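Local coordinates for chemosensory protein (Mamestra brassicae, PDB 1N8V), which binds long-chain lipid-like ligands such as bromo-dodecanol in an all-helical pocket and probably carries hydrophobic semiochemicals in the moth, at residues I11-I16 / Y67-H72; D49-G54 / T91-K96. All coordinates share one frame; numbering follows the deposited sequence.

In the fold
Both contacts border the ligand pocket of this all-helical chemosensory protein, on opposite sides of the chain's centre, with their own centres about 19 Å apart. Each is partly buried, and they share no helix. Contact 1 joins helix 13-17 to helix 60-76. Leu-13 and Val-69 face the ligands there, while Asp-14 and Arg-68 form a salt bridge on the outer side. Contact 2 joins the end of helix 38-53 to the turn leading into helix 95-102, at the alcohol ends of the chain D and chain E ligands. Its main bond runs from an indole N-H to a backbone carbonyl, with no charge pair across it. The two do not touch, but both reach the bromo-dodecanol of chain E.

Contact 1: residues I11-I16 / Y67-H72. With BDD (bromo-dodecanol), chain C; BDD (bromo-dodecanol), chain E.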
# COMPACT_ATOMS: atom_id res chain seq x y z
N ILE A 11 4.42 2.91 -12.92
CA ILE A 11 5.54 2.48 -12.09
C ILE A 11 5.49 0.95 -11.96
O ILE A 11 4.43 0.38 -11.73
CB ILE A 11 5.45 3.15 -10.72
CG1 ILE A 11 6.68 2.80 -9.88
CG2 ILE A 11 4.20 2.71 -10.01
CD1 ILE A 11 6.69 3.46 -8.54
N ASN A 12 6.63 0.28 -12.11
CA ASN A 12 6.69 -1.18 -12.02
C ASN A 12 6.76 -1.62 -10.57
O ASN A 12 7.77 -1.47 -9.89
CB ASN A 12 7.86 -1.76 -12.85
CG ASN A 12 7.77 -3.28 -12.98
OD1 ASN A 12 7.61 -3.98 -11.99
ND2 ASN A 12 7.84 -3.80 -14.22
N LEU A 13 5.63 -2.15 -10.09
CA LEU A 13 5.53 -2.60 -8.71
C LEU A 13 6.36 -3.85 -8.46
O LEU A 13 6.86 -4.05 -7.36
CB LEU A 13 4.07 -2.85 -8.31
CG LEU A 13 3.20 -1.60 -8.30
CD1 LEU A 13 1.77 -1.99 -7.98
CD2 LEU A 13 3.68 -0.60 -7.28
N ASP A 14 6.52 -4.70 -9.48
CA ASP A 14 7.29 -5.93 -9.31
C ASP A 14 8.76 -5.63 -8.96
O ASP A 14 9.36 -6.33 -8.14
CB ASP A 14 7.21 -6.81 -10.58
CG ASP A 14 5.82 -7.37 -10.83
OD1 ASP A 14 5.07 -7.68 -9.88
OD2 ASP A 14 5.37 -7.57 -11.99
N GLU A 15 9.33 -4.60 -9.58
CA GLU A 15 10.71 -4.21 -9.32
C GLU A 15 10.87 -3.70 -7.87
O GLU A 15 11.85 -3.99 -7.19
CB GLU A 15 11.18 -3.17 -10.34
CG GLU A 15 11.47 -3.71 -11.73
CD GLU A 15 11.95 -2.64 -12.69
OE1 GLU A 15 11.11 -1.89 -13.21
OE2 GLU A 15 13.16 -2.55 -12.94
N ILE A 16 9.89 -2.93 -7.39
CA ILE A 16 9.92 -2.42 -6.04
C ILE A 16 9.85 -3.57 -5.03
O ILE A 16 10.60 -3.61 -4.05
CB ILE A 16 8.75 -1.42 -5.81
CG1 ILE A 16 9.01 -0.13 -6.60
CG2 ILE A 16 8.58 -1.16 -4.35
CD1 ILE A 16 7.79 0.77 -6.72
N TYR A 67 -3.65 -4.84 -4.42
CA TYR A 67 -3.71 -6.25 -4.05
C TYR A 67 -2.37 -6.95 -4.23
O TYR A 67 -2.00 -7.78 -3.41
CB TYR A 67 -4.79 -7.05 -4.78
CG TYR A 67 -4.80 -8.45 -4.22
CD1 TYR A 67 -5.03 -8.66 -2.85
CD2 TYR A 67 -4.42 -9.52 -4.99
CE1 TYR A 67 -4.96 -9.92 -2.31
CE2 TYR A 67 -4.35 -10.79 -4.46
CZ TYR A 67 -4.64 -10.99 -3.12
OH TYR A 67 -4.56 -12.27 -2.61
N ARG A 68 -1.64 -6.64 -5.30
CA ARG A 68 -0.32 -7.21 -5.48
C ARG A 68 0.62 -6.90 -4.31
O ARG A 68 1.29 -7.78 -3.76
CB ARG A 68 0.24 -6.69 -6.80
CG ARG A 68 1.67 -7.04 -7.06
CD ARG A 68 1.91 -8.43 -7.56
NE ARG A 68 3.32 -8.55 -7.89
CZ ARG A 68 4.24 -9.07 -7.08
NH1 ARG A 68 3.93 -9.61 -5.91
NH2 ARG A 68 5.49 -9.09 -7.48
N VAL A 69 0.65 -5.63 -3.90
CA VAL A 69 1.51 -5.20 -2.80
C VAL A 69 1.06 -5.83 -1.49
O VAL A 69 1.88 -6.38 -0.74
CB VAL A 69 1.54 -3.66 -2.67
CG1 VAL A 69 2.21 -3.26 -1.37
CG2 VAL A 69 2.24 -3.03 -3.86
N ILE A 70 -0.24 -5.80 -1.23
CA ILE A 70 -0.76 -6.33 0.03
C ILE A 70 -0.50 -7.83 0.16
O ILE A 70 -0.06 -8.30 1.22
CB ILE A 70 -2.25 -5.97 0.18
CG1 ILE A 70 -2.39 -4.48 0.46
CG2 ILE A 70 -2.91 -6.79 1.29
CD1 ILE A 70 -3.81 -3.96 0.34
N GLU A 71 -0.73 -8.60 -0.91
CA GLU A 71 -0.48 -10.04 -0.86
C GLU A 71 1.00 -10.31 -0.58
O GLU A 71 1.35 -11.20 0.21
CB GLU A 71 -0.90 -10.72 -2.17
CG GLU A 71 -0.75 -12.24 -2.08
CD GLU A 71 -0.87 -12.98 -3.39
OE1 GLU A 71 -0.74 -12.34 -4.45
OE2 GLU A 71 -1.06 -14.22 -3.35
N HIS A 72 1.90 -9.57 -1.23
CA HIS A 72 3.33 -9.73 -1.00
C HIS A 72 3.69 -9.47 0.46
O HIS A 72 4.46 -10.21 1.06
CB HIS A 72 4.15 -8.78 -1.89
CG HIS A 72 5.62 -8.89 -1.65
ND1 HIS A 72 6.34 -8.08 -0.80
CD2 HIS A 72 6.50 -9.80 -2.13
CE1 HIS A 72 7.60 -8.47 -0.78
NE2 HIS A 72 7.73 -9.50 -1.60
O1 BDD C . -0.20 2.49 -9.16
C1 BDD C . 1.06 2.85 -8.60
C2 BDD C . 0.95 4.21 -7.92
C3 BDD C . 1.62 4.19 -6.55
C4 BDD C . 3.12 4.44 -6.65
C5 BDD C . 3.81 4.05 -5.34
C6 BDD C . 4.16 2.57 -5.29
C7 BDD C . 4.55 2.10 -3.89
C8 BDD C . 4.39 0.59 -3.72
C9 BDD C . 5.01 0.11 -2.41
C10 BDD C . 4.08 0.32 -1.22
C11 BDD C . 4.65 -0.26 0.06
C12 BDD C . 3.67 -0.12 1.23
BR BDD C . 3.69 1.38 1.85
O1 BDD E . -6.21 -3.29 6.40
C1 BDD E . -5.88 -2.63 5.17
C2 BDD E . -4.47 -2.04 5.23
C3 BDD E . -4.03 -1.57 3.85
C4 BDD E . -2.59 -1.07 3.80
C5 BDD E . -1.94 -1.44 2.46
C6 BDD E . -1.31 -0.27 1.73
C7 BDD E . -0.67 -0.68 0.41
C8 BDD E . -1.13 0.18 -0.75
C9 BDD E . -0.27 0.00 -1.99
C10 BDD E . -0.75 0.88 -3.14
C11 BDD E . -0.43 0.35 -4.54
C12 BDD E . -1.38 0.87 -5.67
BR BDD E . -0.47 1.05 -7.00
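Leu-13 and Val-69 bring the two backbones nearest, with their CA atoms 7.6 Å apart. In the all-helical fold of the OS-D family, this joins the first turn of helix 13-17 to the middle of helix 60-76. Leu-13 CD1 meets Val-69 CG2 at 4.3 Å, a loose apolar pair that lines the ligand side. The two methyls of Leu-13 have different ligand neighbours. CD1 faces the bromine of the chain E bromo-dodecanol, and CD2 lies 3.8 Å from C6 of the chain C molecule. Val-69 also borders both bromo-dodecanols: its CG1 faces C10 and C11 of the chain C ligand, and its CB faces C9 of the chain E ligand. Ile-11 CG2 comes to 3.4 Å from C1 of the chain C ligand, at the alcohol end. Ile-70 CG1 packs on C5 of the chain E ligand.

Asn-12 is the N-cap. Its OD1 accepts from Glu-15 N, which lies above the carbonyl plane. On the outer side of the apolar pair, Asp-14 and Arg-68 tie the two helices by a salt bridge, their side chains crossing at about a right angle. The Arg-68 chain bends at chi2 (79°), which turns its NE edge to the carboxylate. The carboxylate and guanidinium planes are 40° apart. The grip is side-on, and a single oxygen takes both bonds: Asp-14 OD1 lies 2.8 Å from Arg-68 NE and 2.8 Å from Arg-68 NH2.

Contact 2: residues D49-G54 / T91-K96; sequences DAIENG and TGNWRK. With BDD (bromo-dodecanol), chain D; BDD (bromo-dodecanol), chain E.
Asn-93 and Trp-94 carry this contact from the turn before helix 95-102, against the last turn of helix 38-53. The site is one wall of the bromo-dodecanol pocket. Asn-93 sits opposite Ile-51, and its ND2 lies 4.4 Å from Ile-51 CG2. The same ND2 donates to a water, which in turn donates to Glu-52 OE1, so the outer side is bridged through solvent. Asn-93 CB lies over one face of the Trp-94 indole, toward its rim.

Trp-94 comes next. Its CG lies anti to the carbonyl carbon (chi1 -51°), which carries the ring toward helix 38-53 with its NE1 edge at Ile-51 O. NE1 donates to Ile-51 O at 2.8 Å. The bond is nearly straight (171°), lies in both the carbonyl and ring planes, and uses a lone pair of the oxygen. Ile-51 CG2 packs on Trp-94 CD1 at 3.9 Å, while Ile-51 CD1 touches C3 of both the chain D and the chain E bromo-dodecanol. Farther along the ring, Trp-94 CZ2 is 3.5 Å from Gly-54 CA. Gly-54 is the first residue to leave the helical backbone angles, with positive phi. O1 of the chain D ligand sits over the centre of the other ring face. An alanine here in place of Trp-94 is likely to leave the Ile-51 carbonyl without this donor and to open a gap beside that alcohol.

Arg-95 begins the helix, and its N lies 3.7 Å from O1 of the chain E ligand. The indole thus uses its N-H to hold the helix end, while one face lines the pocket beside the chain D alcohol.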
# COMPACT_ATOMS: atom_id res chain seq x y z
N ASP A 49 -7.97 7.80 2.96
CA ASP A 49 -9.21 7.97 2.21
C ASP A 49 -9.60 6.66 1.53
O ASP A 49 -10.77 6.26 1.55
CB ASP A 49 -9.06 9.09 1.16
CG ASP A 49 -10.33 9.32 0.38
OD1 ASP A 49 -11.29 9.92 0.91
OD2 ASP A 49 -10.43 8.92 -0.79
N ALA A 50 -8.66 5.98 0.91
CA ALA A 50 -8.96 4.75 0.19
C ALA A 50 -9.46 3.66 1.14
O ALA A 50 -10.30 2.84 0.76
CB ALA A 50 -7.76 4.28 -0.57
N ILE A 51 -8.95 3.66 2.36
CA ILE A 51 -9.41 2.71 3.39
C ILE A 51 -10.84 3.01 3.80
O ILE A 51 -11.66 2.08 4.03
CB ILE A 51 -8.47 2.78 4.63
CG1 ILE A 51 -7.11 2.24 4.26
CG2 ILE A 51 -9.06 2.02 5.85
CD1 ILE A 51 -7.11 0.88 3.85
N GLU A 52 -11.15 4.27 3.92
CA GLU A 52 -12.49 4.67 4.37
C GLU A 52 -13.58 4.42 3.33
O GLU A 52 -14.75 4.29 3.71
CB GLU A 52 -12.53 6.12 4.79
CG GLU A 52 -11.55 6.47 5.90
CD GLU A 52 -11.73 5.67 7.18
OE1 GLU A 52 -12.88 5.42 7.57
OE2 GLU A 52 -10.71 5.31 7.80
N ASN A 53 -13.24 4.32 2.03
CA ASN A 53 -14.24 4.11 0.97
C ASN A 53 -13.99 2.93 0.03
O ASN A 53 -14.60 2.83 -1.04
CB ASN A 53 -14.48 5.37 0.17
CG ASN A 53 -13.25 5.86 -0.52
OD1 ASN A 53 -12.43 5.09 -0.96
ND2 ASN A 53 -13.14 7.18 -0.61
N GLY A 54 -13.15 2.01 0.44
CA GLY A 54 -12.89 0.81 -0.34
C GLY A 54 -12.40 1.03 -1.76
O GLY A 54 -12.80 0.35 -2.71
N THR A 91 -9.45 -0.07 13.04
CA THR A 91 -10.64 -0.83 13.43
C THR A 91 -10.75 -2.13 12.63
O THR A 91 -11.74 -2.88 12.77
CB THR A 91 -11.94 -0.01 13.27
OG1 THR A 91 -12.19 0.25 11.90
CG2 THR A 91 -11.85 1.34 13.98
N GLY A 92 -9.79 -2.39 11.74
CA GLY A 92 -9.78 -3.62 10.98
C GLY A 92 -10.87 -3.86 9.96
O GLY A 92 -11.34 -4.98 9.82
N ASN A 93 -11.23 -2.83 9.20
CA ASN A 93 -12.25 -2.97 8.16
C ASN A 93 -11.84 -4.05 7.16
O ASN A 93 -12.69 -4.83 6.69
CB ASN A 93 -12.45 -1.65 7.39
CG ASN A 93 -13.06 -0.53 8.25
OD1 ASN A 93 -14.11 -0.70 8.82
ND2 ASN A 93 -12.38 0.61 8.34
N TRP A 94 -10.57 -4.07 6.76
CA TRP A 94 -10.12 -4.89 5.65
C TRP A 94 -9.10 -5.97 5.97
O TRP A 94 -8.73 -6.75 5.10
CB TRP A 94 -9.51 -3.97 4.57
CG TRP A 94 -10.39 -2.81 4.16
CD1 TRP A 94 -10.24 -1.49 4.52
CD2 TRP A 94 -11.56 -2.87 3.34
NE1 TRP A 94 -11.26 -0.74 3.99
CE2 TRP A 94 -12.09 -1.56 3.27
CE3 TRP A 94 -12.23 -3.90 2.67
CZ2 TRP A 94 -13.22 -1.26 2.51
CZ3 TRP A 94 -13.37 -3.59 1.95
CH2 TRP A 94 -13.84 -2.29 1.88
N ARG A 95 -8.59 -6.00 7.20
CA ARG A 95 -7.49 -6.91 7.52
C ARG A 95 -7.80 -8.37 7.25
O ARG A 95 -7.06 -9.04 6.51
CB ARG A 95 -7.03 -6.70 8.96
CG ARG A 95 -5.83 -7.54 9.31
CD ARG A 95 -5.25 -7.31 10.69
NE ARG A 95 -4.26 -8.32 11.04
CZ ARG A 95 -3.65 -8.38 12.21
NH1 ARG A 95 -3.87 -7.44 13.11
NH2 ARG A 95 -2.80 -9.36 12.46
N LYS A 96 -8.90 -8.87 7.80
CA LYS A 96 -9.22 -10.26 7.60
C LYS A 96 -9.57 -10.56 6.13
O LYS A 96 -9.18 -11.59 5.60
CB LYS A 96 -10.32 -10.73 8.54
CG LYS A 96 -10.57 -12.23 8.39
CD LYS A 96 -11.42 -12.81 9.48
CE LYS A 96 -11.40 -14.35 9.47
NZ LYS A 96 -11.98 -14.93 8.23
O1 BDD D . -9.93 -1.74 0.09
C1 BDD D . -9.01 -0.88 0.75
C2 BDD D . -7.91 -0.52 -0.25
C3 BDD D . -6.53 -0.53 0.41
C4 BDD D . -5.43 -0.06 -0.54
C5 BDD D . -5.68 1.34 -1.09
C6 BDD D . -4.61 1.81 -2.07
C7 BDD D . -4.76 3.30 -2.38
C8 BDD D . -3.92 3.75 -3.57
C9 BDD D . -3.81 5.27 -3.67
C10 BDD D . -3.10 5.70 -4.96
C11 BDD D . -2.71 7.18 -5.01
C12 BDD D . -1.65 7.50 -6.11
BR BDD D . -0.06 7.35 -5.70
O1 BDD E . -6.21 -3.29 6.40
C1 BDD E . -5.88 -2.63 5.17
C2 BDD E . -4.47 -2.04 5.23
C3 BDD E . -4.03 -1.57 3.85
C4 BDD E . -2.59 -1.07 3.80
C5 BDD E . -1.94 -1.44 2.46
C6 BDD E . -1.31 -0.27 1.73
C7 BDD E . -0.67 -0.68 0.41
C8 BDD E . -1.13 0.18 -0.75
C9 BDD E . -0.27 0.00 -1.99
C10 BDD E . -0.75 0.88 -3.14
C11 BDD E . -0.43 0.35 -4.54
C12 BDD E . -1.38 0.87 -5.67
BR BDD E . -0.47 1.05 -7.00
O HOH W 1 -13.55 3.22 8.91